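Local coordinates for protein homoserine dehydrogenase (Thermoplasma acidophilum, PDB 3ING) that probably catalyses the NADPH-dependent homoserine dehydrogenase step on the pathway from aspartate to threonine and methionine, at residues G16-R28 with L52-T64. Numbering follows the deposited sequence.
Sequences GLNVLRIIDASNR and LDISSIISNKEKT. With NDP (NADPH dihydro-nicotinamide-adenine-dinucleotide phosphate), chain C.
Ile-54 drives as a knob into a hole formed by Leu-20, Ile-23, Asp-24 and Asn-27, where segment 16-28, on the helix that begins within the probable Rossmann glycine-rich turn, packs nearly antiparallel (149°) against helix 54-64. With Ile-54 CG1 anti to its carbonyl carbon (chi1 -64°) and chi2 extended, CD1 reaches Ile-23 CG2 at 3.7 Å, while CG2 rests on Leu-20 CB. Leu-20 CD1 also meets Ile-57 CG2, and this tight apolar side lies over strand 34-41. Nearer the cofactor, Leu-17 CD1 packs on Ile-58 CG1 and, 4.0 Å away, on Lys-61 CG; Lys-61 NZ hydrogen-bonds O2X of the NADPH 2'-phosphate (2.7 Å) and also pairs with Asp-42.

The solvent side is polar and water-bridged. Arg-21 NH2 gives Glu-62 OE2 an almost straight salt bridge (2.7 Å, 174°) on the anti lone pair, the carboxylate nearly coplanar with the guanidinium; water 1 links Arg-21 NE to the same oxygen. Shortening Arg-21 to an alanine is likely to leave Glu-62 without its cationic mate and water 1 without its nitrogen donor. Water 2 joins Asp-24 OD1 to Ser-55 N, while Arg-28 grips Asp-24 OD2 side-on within its own helix. Apolar packing thus joins the helices, one salt bridge and two waters span the solvent side, and Lys-61 probably helps balance the phosphate charge, consistent with NADP(H) use.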
ATOM      1  N   GLY A  16      21.604   6.917   2.476  1.00 20.06           N
ATOM      2  CA  GLY A  16      21.575   8.198   3.168  1.00 22.02           C
ATOM      3  C   GLY A  16      21.821   9.434   2.312  1.00 19.86           C
ATOM      4  O   GLY A  16      21.143  10.455   2.492  1.00 21.58           O
ATOM      5  N   LEU A  17      22.733   9.377   1.337  1.00 21.85           N
ATOM      6  CA  LEU A  17      22.905  10.570   0.482  1.00 20.67           C
ATOM      7  C   LEU A  17      21.635  10.788  -0.355  1.00 22.28           C
ATOM      8  O   LEU A  17      21.232  11.915  -0.560  1.00 20.51           O
ATOM      9  CB  LEU A  17      24.147  10.462  -0.379  1.00 20.64           C
ATOM     10  CG  LEU A  17      24.704  11.740  -0.990  1.00 21.87           C
ATOM     11  CD1 LEU A  17      24.946  12.833   0.073  1.00 22.36           C
ATOM     12  CD2 LEU A  17      26.000  11.431  -1.769  1.00 20.15           C
ATOM     13  N   ASN A  18      20.989   9.709  -0.798  1.00 20.98           N
ATOM     14  CA  ASN A  18      19.718   9.825  -1.526  1.00 21.11           C
ATOM     15  C   ASN A  18      18.589  10.322  -0.639  1.00 21.54           C
ATOM     16  O   ASN A  18      17.633  10.938  -1.109  1.00 20.98           O
ATOM     17  CB  ASN A  18      19.333   8.481  -2.181  1.00 20.76           C
ATOM     18  CG  ASN A  18      20.039   8.257  -3.508  1.00 22.14           C
ATOM     19  OD1 ASN A  18      20.120   9.173  -4.307  1.00 21.60           O
ATOM     20  ND2 ASN A  18      20.567   7.048  -3.725  1.00 19.73           N
ATOM     21  N   VAL A  19      18.677  10.026   0.652  1.00 20.92           N
ATOM     22  CA  VAL A  19      17.694  10.560   1.582  1.00 20.10           C
ATOM     23  C   VAL A  19      17.783  12.102   1.609  1.00 21.69           C
ATOM     24  O   VAL A  19      16.768  12.811   1.501  1.00 18.93           O
ATOM     25  CB  VAL A  19      17.831   9.943   3.002  1.00 22.15           C
ATOM     26  CG1 VAL A  19      17.105  10.797   4.015  1.00 21.04           C
ATOM     27  CG2 VAL A  19      17.291   8.456   3.040  1.00 15.85           C
ATOM     28  N   LEU A  20      19.008  12.616   1.651  1.00 19.28           N
ATOM     29  CA  LEU A  20      19.219  14.049   1.580  1.00 20.93           C
ATOM     30  C   LEU A  20      18.733  14.608   0.238  1.00 19.82           C
ATOM     31  O   LEU A  20      18.106  15.651   0.187  1.00 20.25           O
ATOM     32  CB  LEU A  20      20.714  14.370   1.763  1.00 19.07           C
ATOM     33  CG  LEU A  20      21.335  14.165   3.144  1.00 21.88           C
ATOM     34  CD1 LEU A  20      22.786  14.639   3.181  1.00 22.79           C
ATOM     35  CD2 LEU A  20      20.518  14.881   4.213  1.00 18.11           C
ATOM     36  N   ARG A  21      19.020  13.915  -0.853  1.00 18.84           N
ATOM     37  CA  ARG A  21      18.584  14.404  -2.164  1.00 17.07           C
ATOM     38  C   ARG A  21      17.074  14.532  -2.216  1.00 19.89           C
ATOM     39  O   ARG A  21      16.551  15.565  -2.668  1.00 23.76           O
ATOM     40  CB  ARG A  21      19.049  13.476  -3.288  1.00 19.07           C
ATOM     41  CG  ARG A  21      20.561  13.524  -3.587  1.00 21.95           C
ATOM     42  CD  ARG A  21      20.980  12.636  -4.768  1.00 19.56           C
ATOM     43  NE  ARG A  21      22.437  12.629  -4.919  1.00 19.78           N
ATOM     44  CZ  ARG A  21      23.246  11.608  -4.656  1.00 25.92           C
ATOM     45  NH1 ARG A  21      22.783  10.437  -4.249  1.00 26.81           N
ATOM     46  NH2 ARG A  21      24.543  11.748  -4.857  1.00 24.91           N
ATOM     47  N   ILE A  22      16.370  13.505  -1.737  1.00 20.77           N
ATOM     48  CA  ILE A  22      14.900  13.506  -1.745  1.00 20.02           C
ATOM     49  C   ILE A  22      14.345  14.598  -0.857  1.00 24.60           C
ATOM     50  O   ILE A  22      13.445  15.320  -1.260  1.00 22.50           O
ATOM     51  CB  ILE A  22      14.323  12.110  -1.386  1.00 23.06           C
ATOM     52  CG1 ILE A  22      14.658  11.141  -2.531  1.00 18.80           C
ATOM     53  CG2 ILE A  22      12.781  12.153  -1.178  1.00 22.78           C
ATOM     54  CD1 ILE A  22      14.326   9.684  -2.302  1.00 19.95           C
ATOM     55  N   ILE A  23      14.924  14.772   0.324  1.00 21.78           N
ATOM     56  CA  ILE A  23      14.500  15.832   1.231  1.00 22.97           C
ATOM     57  C   ILE A  23      14.716  17.195   0.595  1.00 23.65           C
ATOM     58  O   ILE A  23      13.847  18.073   0.645  1.00 25.53           O
ATOM     59  CB  ILE A  23      15.240  15.759   2.614  1.00 20.42           C
ATOM     60  CG1 ILE A  23      14.794  14.509   3.371  1.00 22.88           C
ATOM     61  CG2 ILE A  23      15.031  17.119   3.417  1.00 24.72           C
ATOM     62  CD1 ILE A  23      15.572  14.180   4.667  1.00 20.98           C
ATOM     63  N   ASP A  24      15.851  17.369  -0.059  1.00 23.75           N
ATOM     64  CA  ASP A  24      16.161  18.646  -0.658  1.00 25.09           C
ATOM     65  C   ASP A  24      15.173  18.969  -1.814  1.00 27.36           C
ATOM     66  O   ASP A  24      14.661  20.101  -1.929  1.00 25.25           O
ATOM     67  CB  ASP A  24      17.585  18.660  -1.161  1.00 26.04           C
ATOM     68  CG  ASP A  24      18.055  20.057  -1.481  1.00 31.42           C
ATOM     69  OD1 ASP A  24      17.730  20.983  -0.708  1.00 40.85           O
ATOM     70  OD2 ASP A  24      18.754  20.218  -2.493  1.00 41.10           O
ATOM     71  N   ALA A  25      14.858  17.967  -2.617  1.00 24.02           N
ATOM     72  CA  ALA A  25      13.930  18.143  -3.738  1.00 26.94           C
ATOM     73  C   ALA A  25      12.559  18.429  -3.176  1.00 28.83           C
ATOM     74  O   ALA A  25      11.844  19.278  -3.674  1.00 29.76           O
ATOM     75  CB  ALA A  25      13.920  16.894  -4.630  1.00 25.09           C
ATOM     76  N   SER A  26      12.228  17.747  -2.095  1.00 31.71           N
ATOM     77  CA  SER A  26      10.929  17.908  -1.455  1.00 37.82           C
ATOM     78  C   SER A  26      10.725  19.286  -0.897  1.00 38.61           C
ATOM     79  O   SER A  26       9.676  19.895  -1.080  1.00 38.03           O
ATOM     80  CB  SER A  26      10.777  16.915  -0.320  1.00 39.06           C
ATOM     81  OG  SER A  26       9.615  17.232   0.431  1.00 47.17           O
ATOM     82  N   ASN A  27      11.729  19.762  -0.173  1.00 39.86           N
ATOM     83  CA  ASN A  27      11.677  21.083   0.397  1.00 40.28           C
ATOM     84  C   ASN A  27      11.501  22.134  -0.698  1.00 42.00           C
ATOM     85  O   ASN A  27      10.848  23.139  -0.475  1.00 41.29           O
ATOM     86  CB  ASN A  27      12.946  21.373   1.227  1.00 39.03           C
ATOM     87  CG  ASN A  27      12.993  20.580   2.546  1.00 33.29           C
ATOM     88  OD1 ASN A  27      11.986  20.007   2.996  1.00 28.64           O
ATOM     89  ND2 ASN A  27      14.172  20.547   3.163  1.00 26.91           N
ATOM     90  N   ARG A  28      12.094  21.905  -1.869  1.00 42.72           N
ATOM     91  CA  ARG A  28      12.027  22.880  -2.962  1.00 45.77           C
ATOM     92  C   ARG A  28      10.644  22.982  -3.632  1.00 47.60           C
ATOM     93  O   ARG A  28      10.349  23.974  -4.266  1.00 48.95           O
ATOM     94  CB  ARG A  28      13.107  22.578  -3.994  1.00 45.50           C
ATOM     95  CG  ARG A  28      14.482  22.872  -3.483  1.00 46.31           C
ATOM     96  CD  ARG A  28      15.558  22.395  -4.450  1.00 56.34           C
ATOM     97  NE  ARG A  28      16.868  22.391  -3.798  1.00 60.19           N
ATOM     98  CZ  ARG A  28      17.647  23.459  -3.641  1.00 63.43           C
ATOM     99  NH1 ARG A  28      17.279  24.646  -4.110  1.00 64.99           N
ATOM    100  NH2 ARG A  28      18.815  23.340  -3.017  1.00 66.68           N
ATOM    101  N   LEU A  52      21.243  23.956   8.373  1.00 34.52           N
ATOM    102  CA  LEU A  52      22.256  23.205   7.623  1.00 30.24           C
ATOM    103  C   LEU A  52      21.868  23.262   6.149  1.00 28.25           C
ATOM    104  O   LEU A  52      20.681  23.080   5.793  1.00 30.49           O
ATOM    105  CB  LEU A  52      22.353  21.737   8.066  1.00 23.72           C
ATOM    106  CG  LEU A  52      23.071  21.315   9.371  1.00 26.38           C
ATOM    107  CD1 LEU A  52      23.177  19.790   9.512  1.00 24.56           C
ATOM    108  CD2 LEU A  52      24.452  21.897   9.463  1.00 19.04           C
ATOM    109  N   ASP A  53      22.866  23.442   5.288  1.00 23.52           N
ATOM    110  CA  ASP A  53      22.626  23.571   3.851  1.00 16.98           C
ATOM    111  C   ASP A  53      22.812  22.220   3.173  1.00 20.48           C
ATOM    112  O   ASP A  53      23.928  21.808   2.847  1.00 18.47           O
ATOM    113  CB  ASP A  53      23.550  24.645   3.307  1.00 17.02           C
ATOM    114  CG  ASP A  53      23.366  24.884   1.826  1.00 17.33           C
ATOM    115  OD1 ASP A  53      22.815  24.032   1.106  1.00 14.54           O
ATOM    116  OD2 ASP A  53      23.830  25.924   1.366  1.00 17.99           O
ATOM    117  N   ILE A  54      21.684  21.549   2.912  1.00 17.24           N
ATOM    118  CA  ILE A  54      21.690  20.169   2.448  1.00 18.05           C
ATOM    119  C   ILE A  54      22.357  19.996   1.106  1.00 17.51           C
ATOM    120  O   ILE A  54      23.151  19.080   0.938  1.00 18.10           O
ATOM    121  CB  ILE A  54      20.229  19.576   2.376  1.00 19.57           C
ATOM    122  CG1 ILE A  54      19.589  19.516   3.770  1.00 27.60           C
ATOM    123  CG2 ILE A  54      20.242  18.217   1.756  1.00 27.00           C
ATOM    124  CD1 ILE A  54      18.024  19.299   3.730  1.00 26.13           C
ATOM    125  N   SER A  55      22.047  20.852   0.142  1.00 18.64           N
ATOM    126  CA  SER A  55      22.665  20.691  -1.178  1.00 22.49           C
ATOM    127  C   SER A  55      24.160  20.905  -1.070  1.00 18.96           C
ATOM    128  O   SER A  55      24.919  20.273  -1.775  1.00 21.35           O
ATOM    129  CB  SER A  55      22.040  21.620  -2.220  1.00 22.31           C
ATOM    130  OG  SER A  55      22.203  22.933  -1.832  1.00 27.75           O
ATOM    131  N   SER A  56      24.582  21.787  -0.177  1.00 18.91           N
ATOM    132  CA  SER A  56      25.994  21.982   0.025  1.00 20.18           C
ATOM    133  C   SER A  56      26.640  20.740   0.642  1.00 20.78           C
ATOM    134  O   SER A  56      27.748  20.356   0.275  1.00 20.11           O
ATOM    135  CB  SER A  56      26.248  23.188   0.894  1.00 22.39           C
ATOM    136  OG  SER A  56      27.562  23.575   0.707  1.00 20.63           O
ATOM    137  N   ILE A  57      25.949  20.096   1.567  1.00 19.46           N
ATOM    138  CA  ILE A  57      26.456  18.871   2.170  1.00 18.55           C
ATOM    139  C   ILE A  57      26.511  17.750   1.136  1.00 19.95           C
ATOM    140  O   ILE A  57      27.467  16.982   1.094  1.00 16.92           O
ATOM    141  CB  ILE A  57      25.605  18.448   3.386  1.00 19.07           C
ATOM    142  CG1 ILE A  57      25.849  19.450   4.542  1.00 23.79           C
ATOM    143  CG2 ILE A  57      25.931  17.022   3.788  1.00 20.42           C
ATOM    144  CD1 ILE A  57      24.869  19.355   5.685  1.00 24.09           C
ATOM    145  N   ILE A  58      25.480  17.646   0.301  1.00 18.18           N
ATOM    146  CA  ILE A  58      25.481  16.640  -0.765  1.00 19.67           C
ATOM    147  C   ILE A  58      26.701  16.851  -1.695  1.00 19.07           C
ATOM    148  O   ILE A  58      27.452  15.911  -2.007  1.00 20.32           O
ATOM    149  CB  ILE A  58      24.199  16.696  -1.580  1.00 17.97           C
ATOM    150  CG1 ILE A  58      23.000  16.212  -0.748  1.00 19.20           C
ATOM    151  CG2 ILE A  58      24.337  15.829  -2.844  1.00 20.04           C
ATOM    152  CD1 ILE A  58      21.650  16.621  -1.365  1.00 18.47           C
ATOM    153  N   SER A  59      26.910  18.099  -2.102  1.00 19.94           N
ATOM    154  CA  SER A  59      27.995  18.424  -2.991  1.00 19.09           C
ATOM    155  C   SER A  59      29.358  18.081  -2.376  1.00 20.46           C
ATOM    156  O   SER A  59      30.231  17.528  -3.061  1.00 18.17           O
ATOM    157  CB  SER A  59      27.901  19.887  -3.412  1.00 19.51           C
ATOM    158  OG  SER A  59      29.061  20.298  -4.098  1.00 24.14           O
ATOM    159  N   ASN A  60      29.546  18.424  -1.097  1.00 19.80           N
ATOM    160  CA  ASN A  60      30.791  18.157  -0.403  1.00 18.69           C
ATOM    161  C   ASN A  60      31.054  16.653  -0.235  1.00 18.16           C
ATOM    162  O   ASN A  60      32.185  16.196  -0.371  1.00 19.00           O
ATOM    163  CB  ASN A  60      30.819  18.818   0.973  1.00 16.83           C
ATOM    164  CG  ASN A  60      32.207  18.807   1.589  1.00 20.95           C
ATOM    165  OD1 ASN A  60      32.460  18.156   2.605  1.00 39.69           O
ATOM    166  ND2 ASN A  60      33.132  19.490   0.940  1.00 14.24           N
ATOM    167  N   LYS A  61      30.027  15.889   0.088  1.00 18.35           N
ATOM    168  CA  LYS A  61      30.157  14.440   0.186  1.00 19.60           C
ATOM    169  C   LYS A  61      30.488  13.790  -1.168  1.00 20.32           C
ATOM    170  O   LYS A  61      31.377  12.950  -1.257  1.00 23.37           O
ATOM    171  CB  LYS A  61      28.854  13.871   0.726  1.00 18.75           C
ATOM    172  CG  LYS A  61      28.829  12.361   1.020  1.00 21.61           C
ATOM    173  CD  LYS A  61      29.967  11.911   1.961  1.00 21.60           C
ATOM    174  CE  LYS A  61      29.804  10.460   2.325  1.00 17.85           C
ATOM    175  NZ  LYS A  61      30.920   9.963   3.234  1.00 17.79           N
ATOM    176  N   GLU A  62      29.753  14.158  -2.202  1.00 20.71           N
ATOM    177  CA  GLU A  62      30.027  13.683  -3.566  1.00 22.34           C
ATOM    178  C   GLU A  62      31.435  13.973  -4.043  1.00 22.15           C
ATOM    179  O   GLU A  62      32.104  13.115  -4.653  1.00 25.99           O
ATOM    180  CB  GLU A  62      29.077  14.324  -4.576  1.00 21.26           C
ATOM    181  CG  GLU A  62      27.655  13.770  -4.560  1.00 21.59           C
ATOM    182  CD  GLU A  62      26.678  14.562  -5.441  1.00 26.14           C
ATOM    183  OE1 GLU A  62      27.055  15.656  -5.932  1.00 28.04           O
ATOM    184  OE2 GLU A  62      25.510  14.105  -5.627  1.00 23.20           O
ATOM    185  N   LYS A  63      31.884  15.195  -3.819  1.00 18.64           N
ATOM    186  CA  LYS A  63      33.171  15.605  -4.339  1.00 17.35           C
ATOM    187  C   LYS A  63      34.370  15.117  -3.555  1.00 20.97           C
ATOM    188  O   LYS A  63      35.436  14.876  -4.144  1.00 19.71           O
ATOM    189  CB  LYS A  63      33.238  17.142  -4.446  1.00 17.46           C
ATOM    190  CG  LYS A  63      32.318  17.713  -5.539  1.00 19.52           C
ATOM    191  CD  LYS A  63      32.400  19.196  -5.663  1.00 22.80           C
ATOM    192  CE  LYS A  63      31.504  19.724  -6.758  1.00 24.10           C
ATOM    193  NZ  LYS A  63      30.118  19.262  -6.531  1.00 29.67           N
ATOM    194  N   THR A  64      34.239  15.074  -2.230  1.00 21.65           N
ATOM    195  CA  THR A  64      35.362  14.802  -1.362  1.00 19.83           C
ATOM    196  C   THR A  64      35.290  13.509  -0.609  1.00 21.47           C
ATOM    197  O   THR A  64      36.288  13.131   0.025  1.00 24.43           O
ATOM    198  CB  THR A  64      35.546  15.908  -0.248  1.00 19.43           C
ATOM    199  OG1 THR A  64      34.494  15.812   0.713  1.00 22.72           O
ATOM    200  CG2 THR A  64      35.640  17.305  -0.858  1.00 15.08           C
TER
HETATM  201  PA  NDP C 326      26.810   2.413   2.745  1.00 23.13           P
HETATM  202  O1A NDP C 326      26.822   2.877   1.346  1.00 20.48           O
HETATM  203  O2A NDP C 326      27.954   1.574   3.176  1.00 20.11           O
HETATM  204  O5B NDP C 326      26.741   3.669   3.750  1.00 21.40           O
HETATM  205  C5B NDP C 326      26.832   3.594   5.158  1.00 22.01           C
HETATM  206  C4B NDP C 326      26.982   4.987   5.751  1.00 22.11           C
HETATM  207  O4B NDP C 326      27.174   4.937   7.141  1.00 23.09           O
HETATM  208  C3B NDP C 326      28.237   5.701   5.230  1.00 20.62           C
HETATM  209  O3B NDP C 326      28.080   7.110   5.288  1.00 21.58           O
HETATM  210  C2B NDP C 326      29.287   5.266   6.196  1.00 19.44           C
HETATM  211  O2B NDP C 326      30.389   6.126   6.280  1.00 24.11           O
HETATM  212  C1B NDP C 326      28.495   5.358   7.474  1.00 18.91           C
HETATM  213  N9A NDP C 326      28.987   4.531   8.569  1.00 23.58           N
HETATM  214  C8A NDP C 326      29.637   3.328   8.562  1.00 26.33           C
HETATM  215  N7A NDP C 326      29.817   2.946   9.866  1.00 23.13           N
HETATM  216  C5A NDP C 326      29.287   3.889  10.660  1.00 26.50           C
HETATM  217  C6A NDP C 326      29.235   3.972  12.036  1.00 28.98           C
HETATM  218  N6A NDP C 326      29.472   2.898  12.785  1.00 41.16           N
HETATM  219  N1A NDP C 326      28.614   5.061  12.533  1.00 25.79           N
HETATM  220  C2A NDP C 326      28.105   6.076  11.748  1.00 29.38           C
HETATM  221  N3A NDP C 326      28.142   6.008  10.368  1.00 27.05           N
HETATM  222  C4A NDP C 326      28.745   4.889   9.870  1.00 22.86           C
HETATM  223  O3  NDP C 326      25.440   1.628   3.046  1.00 14.44           O
HETATM  224  PN  NDP C 326      24.050   1.794   2.254  1.00 19.47           P
HETATM  225  O1N NDP C 326      24.112   1.003   0.988  1.00 22.62           O
HETATM  226  O2N NDP C 326      23.746   3.258   2.211  1.00 19.22           O
HETATM  227  O5D NDP C 326      22.991   1.040   3.226  1.00 21.32           O
HETATM  228  C5D NDP C 326      22.714   1.712   4.455  1.00 22.36           C
HETATM  229  C4D NDP C 326      21.730   0.876   5.267  1.00 23.30           C
HETATM  230  O4D NDP C 326      20.551   0.745   4.506  1.00 22.88           O
HETATM  231  C3D NDP C 326      22.197  -0.528   5.542  1.00 20.76           C
HETATM  232  O3D NDP C 326      21.958  -0.945   6.892  1.00 18.82           O
HETATM  233  C2D NDP C 326      21.442  -1.376   4.537  1.00 20.15           C
HETATM  234  O2D NDP C 326      21.246  -2.695   4.971  1.00 20.22           O
HETATM  235  C1D NDP C 326      20.144  -0.612   4.424  1.00 18.29           C
HETATM  236  N1N NDP C 326      19.407  -0.884   3.202  1.00 18.16           N
HETATM  237  C2N NDP C 326      20.011  -0.673   1.990  1.00 20.41           C
HETATM  238  C3N NDP C 326      19.434  -1.082   0.796  1.00 24.90           C
HETATM  239  C7N NDP C 326      20.076  -0.690  -0.480  1.00 27.90           C
HETATM  240  O7N NDP C 326      19.223  -0.414  -1.526  1.00 34.74           O
HETATM  241  N7N NDP C 326      21.382  -0.489  -0.588  1.00 26.05           N
HETATM  242  C4N NDP C 326      17.960  -1.465   0.733  1.00 25.56           C
HETATM  243  C5N NDP C 326      17.385  -1.628   2.113  1.00 19.13           C
HETATM  244  C6N NDP C 326      18.107  -1.320   3.263  1.00 17.90           C
HETATM  245  P2B NDP C 326      31.254   6.579   5.008  1.00 35.51           P
HETATM  246  O1X NDP C 326      32.395   7.271   5.704  1.00 36.04           O
HETATM  247  O2X NDP C 326      30.421   7.394   3.975  1.00 27.68           O
HETATM  248  O3X NDP C 326      31.678   5.287   4.384  1.00 20.80           O
HETATM  249  O   HOH W   1      23.087  15.065  -6.287  1.00 35.88           O
HETATM  250  O   HOH W   2      19.794  22.852   0.167  1.00 33.25           O